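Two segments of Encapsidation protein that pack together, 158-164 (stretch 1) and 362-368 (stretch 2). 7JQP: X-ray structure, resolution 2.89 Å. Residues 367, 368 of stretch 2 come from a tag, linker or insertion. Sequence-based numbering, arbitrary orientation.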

# COMPACT_ATOMS: atom_id res chain seq x y z
N ALA A 158 -13.34 -12.41 -6.93
CA ALA A 158 -13.61 -12.04 -5.55
C ALA A 158 -14.05 -13.30 -4.83
O ALA A 158 -14.90 -14.04 -5.33
CB ALA A 158 -14.69 -10.97 -5.46
N ARG A 159 -13.45 -13.56 -3.67
CA ARG A 159 -13.65 -14.80 -2.94
C ARG A 159 -14.51 -14.55 -1.70
O ARG A 159 -14.31 -13.56 -0.99
CB ARG A 159 -12.32 -15.41 -2.51
CG ARG A 159 -11.39 -15.83 -3.64
CD ARG A 159 -10.00 -16.10 -3.08
NE ARG A 159 -9.11 -16.76 -4.02
CZ ARG A 159 -7.86 -17.13 -3.73
NH1 ARG A 159 -7.37 -16.89 -2.52
NH2 ARG A 159 -7.11 -17.73 -4.64
N TYR A 160 -15.45 -15.46 -1.45
CA TYR A 160 -16.20 -15.42 -0.20
C TYR A 160 -15.26 -15.70 0.97
O TYR A 160 -14.23 -16.37 0.82
CB TYR A 160 -17.33 -16.44 -0.24
CG TYR A 160 -18.37 -16.16 -1.30
CD1 TYR A 160 -18.33 -16.81 -2.53
CD2 TYR A 160 -19.39 -15.24 -1.07
CE1 TYR A 160 -19.28 -16.55 -3.50
CE2 TYR A 160 -20.34 -14.98 -2.04
CZ TYR A 160 -20.28 -15.63 -3.25
OH TYR A 160 -21.23 -15.36 -4.22
N ILE A 161 -15.62 -15.19 2.14
CA ILE A 161 -14.78 -15.38 3.31
C ILE A 161 -14.89 -16.82 3.80
O ILE A 161 -15.93 -17.48 3.65
CB ILE A 161 -15.15 -14.38 4.43
CG1 ILE A 161 -15.17 -12.96 3.88
CG2 ILE A 161 -14.16 -14.48 5.58
CD1 ILE A 161 -15.74 -11.94 4.84
N ARG A 162 -13.81 -17.32 4.39
CA ARG A 162 -13.82 -18.66 4.95
C ARG A 162 -14.85 -18.74 6.08
O ARG A 162 -14.83 -17.92 7.00
CB ARG A 162 -12.44 -19.03 5.48
CG ARG A 162 -11.32 -18.81 4.48
N ASN A 163 -15.75 -19.71 5.99
CA ASN A 163 -16.83 -19.86 6.96
C ASN A 163 -17.60 -18.55 7.11
O ASN A 163 -17.87 -18.07 8.21
CB ASN A 163 -16.29 -20.35 8.31
CG ASN A 163 -17.35 -21.03 9.15
OD1 ASN A 163 -18.44 -21.34 8.68
ND2 ASN A 163 -17.03 -21.26 10.42
N GLU A 164 -17.94 -17.96 5.96
CA GLU A 164 -18.51 -16.61 5.96
C GLU A 164 -19.78 -16.53 6.79
O GLU A 164 -19.95 -15.59 7.57
CB GLU A 164 -18.78 -16.17 4.52
CG GLU A 164 -19.62 -14.92 4.40
CD GLU A 164 -19.36 -14.16 3.11
OE1 GLU A 164 -18.19 -14.12 2.67
OE2 GLU A 164 -20.33 -13.62 2.54
N VAL A 362 -19.51 -27.81 2.96
CA VAL A 362 -18.38 -27.42 2.11
C VAL A 362 -17.85 -26.06 2.53
O VAL A 362 -16.66 -25.89 2.79
CB VAL A 362 -18.80 -27.44 0.63
CG1 VAL A 362 -17.74 -26.78 -0.23
CG2 VAL A 362 -19.03 -28.87 0.16
N TYR A 363 -18.74 -25.06 2.62
CA TYR A 363 -18.30 -23.70 2.89
C TYR A 363 -17.77 -23.52 4.31
O TYR A 363 -16.89 -22.69 4.54
CB TYR A 363 -19.45 -22.73 2.60
CG TYR A 363 -19.78 -22.66 1.13
CD1 TYR A 363 -18.80 -22.35 0.19
CD2 TYR A 363 -21.07 -22.93 0.66
CE1 TYR A 363 -19.09 -22.30 -1.16
CE2 TYR A 363 -21.36 -22.88 -0.69
CZ TYR A 363 -20.37 -22.57 -1.59
OH TYR A 363 -20.65 -22.51 -2.94
N ALA A 364 -18.29 -24.29 5.27
CA ALA A 364 -17.76 -24.19 6.63
C ALA A 364 -16.30 -24.61 6.67
O ALA A 364 -15.48 -23.98 7.35
CB ALA A 364 -18.59 -25.06 7.58
N LEU A 365 -15.95 -25.67 5.94
CA LEU A 365 -14.60 -26.22 5.94
C LEU A 365 -13.80 -25.81 4.71
O LEU A 365 -12.63 -26.18 4.60
CB LEU A 365 -14.66 -27.75 6.02
CG LEU A 365 -14.78 -28.35 7.42
CD1 LEU A 365 -16.15 -28.09 8.02
CD2 LEU A 365 -14.48 -29.85 7.39
N LYS A 366 -14.40 -25.07 3.78
CA LYS A 366 -13.70 -24.67 2.57
C LYS A 366 -12.48 -23.81 2.91
O LYS A 366 -12.47 -23.06 3.89
CB LYS A 366 -14.63 -23.90 1.64
CG LYS A 366 -14.11 -23.76 0.21
CD LYS A 366 -14.14 -25.09 -0.52
N LEU A 367 -11.45 -23.94 2.08
CA LEU A 367 -10.22 -23.17 2.23
C LEU A 367 -9.92 -22.44 0.93
O LEU A 367 -10.48 -22.76 -0.13
CB LEU A 367 -9.04 -24.07 2.61
CG LEU A 367 -9.18 -24.81 3.95
CD1 LEU A 367 -8.22 -25.99 4.00
CD2 LEU A 367 -8.93 -23.86 5.11
N GLU A 368 -9.03 -21.46 1.01
CA GLU A 368 -8.68 -20.64 -0.14
C GLU A 368 -7.20 -20.31 -0.15
O GLU A 368 -6.42 -20.86 -0.93
CB GLU A 368 -9.51 -19.36 -0.16
CG GLU A 368 -11.01 -19.59 -0.12
CD GLU A 368 -11.81 -18.30 -0.09
OE1 GLU A 368 -11.25 -17.27 0.35
OE2 GLU A 368 -12.98 -18.32 -0.51

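Read as a design, this contact is small: 367 Å² is buried in all, counting both sides, and no clear hydrogen bond crosses it. Stretch 1 is an irregular segment that leads into a helix; stretch 2 is the end of a helix, through Leu365, followed by an extended tail. Two residues of that tail, Leu367 and Glu368, come from an expression tag and are poorly ordered, so whatever they contribute belongs to the construct and not to the natural protein.

Ala158 lies out of reach, and the contact begins at Arg159. Its CA-to-CB bond points toward stretch 2, and its CB lies 3.6 Å from OE1 of Glu368. The side chain is extended, with chi1 in m and chi2 and chi3 both t, and the guanidinium meets Glu368 CB obliquely. Opposite charges on neighbouring residues do not by themselves make a salt bridge: here the carboxylate sits by the aliphatic root of the arginine, while the charged head has run on past it.

Tyr160 also directs its CB toward the other stretch, yet the closest approach is made by its backbone. Its carbonyl O is 2.7 Å from OE2 of Glu368 and 3.1 Å from OE1 of the same residue. Two oxygens as close as the first pair suggest a protonated acid, but the coordinates leave that open, and the disorder of the tag counsels caution.

Ile161 points away and makes no contact across. Its backbone N instead donates to OE1 of Glu164 at 2.8 Å, with a nearly straight angle of 164°. This bond ties the loop to the first turn of the helix that follows, bracing stretch 1 from within.

Arg162 points sideways, and its CB comes within 4.3 Å of Lys366 O, where stretch 2 has just left helical geometry. Its CG is 4.4 Å from OE1 of Glu368. The side chain is not modelled beyond CG, so only its root can be read, and that root makes loose van der Waals contact.

Asn163 brings the backbones closest, its CA lying 4.4 Å from CA of Ala364. The CA-to-CB bond of Ala364 points away overall, yet its CB still lies 3.9 Å from Asn163 OD1, and the same oxygen is 3.6 Å from Ala364 CA. Asn163 N stands 3.5 Å from Tyr363 O without forming a clear hydrogen bond. The residue occupies the N-cap position with positive phi and psi, 52° and 47°, but its side chain makes no capping bond. Its chi1 is t; ND2 is hydrogen-bonded elsewhere in the structure, and OD1 to a residue flanking one of the stretches.

Glu164 turns its carboxylate back to Ile161 and leaves the contact. The natural rule to draw is local, a close backbone approach where Asn163 meets Ala364; the largest single share of covered surface belongs to tag residue Glu368 and teaches no such rule.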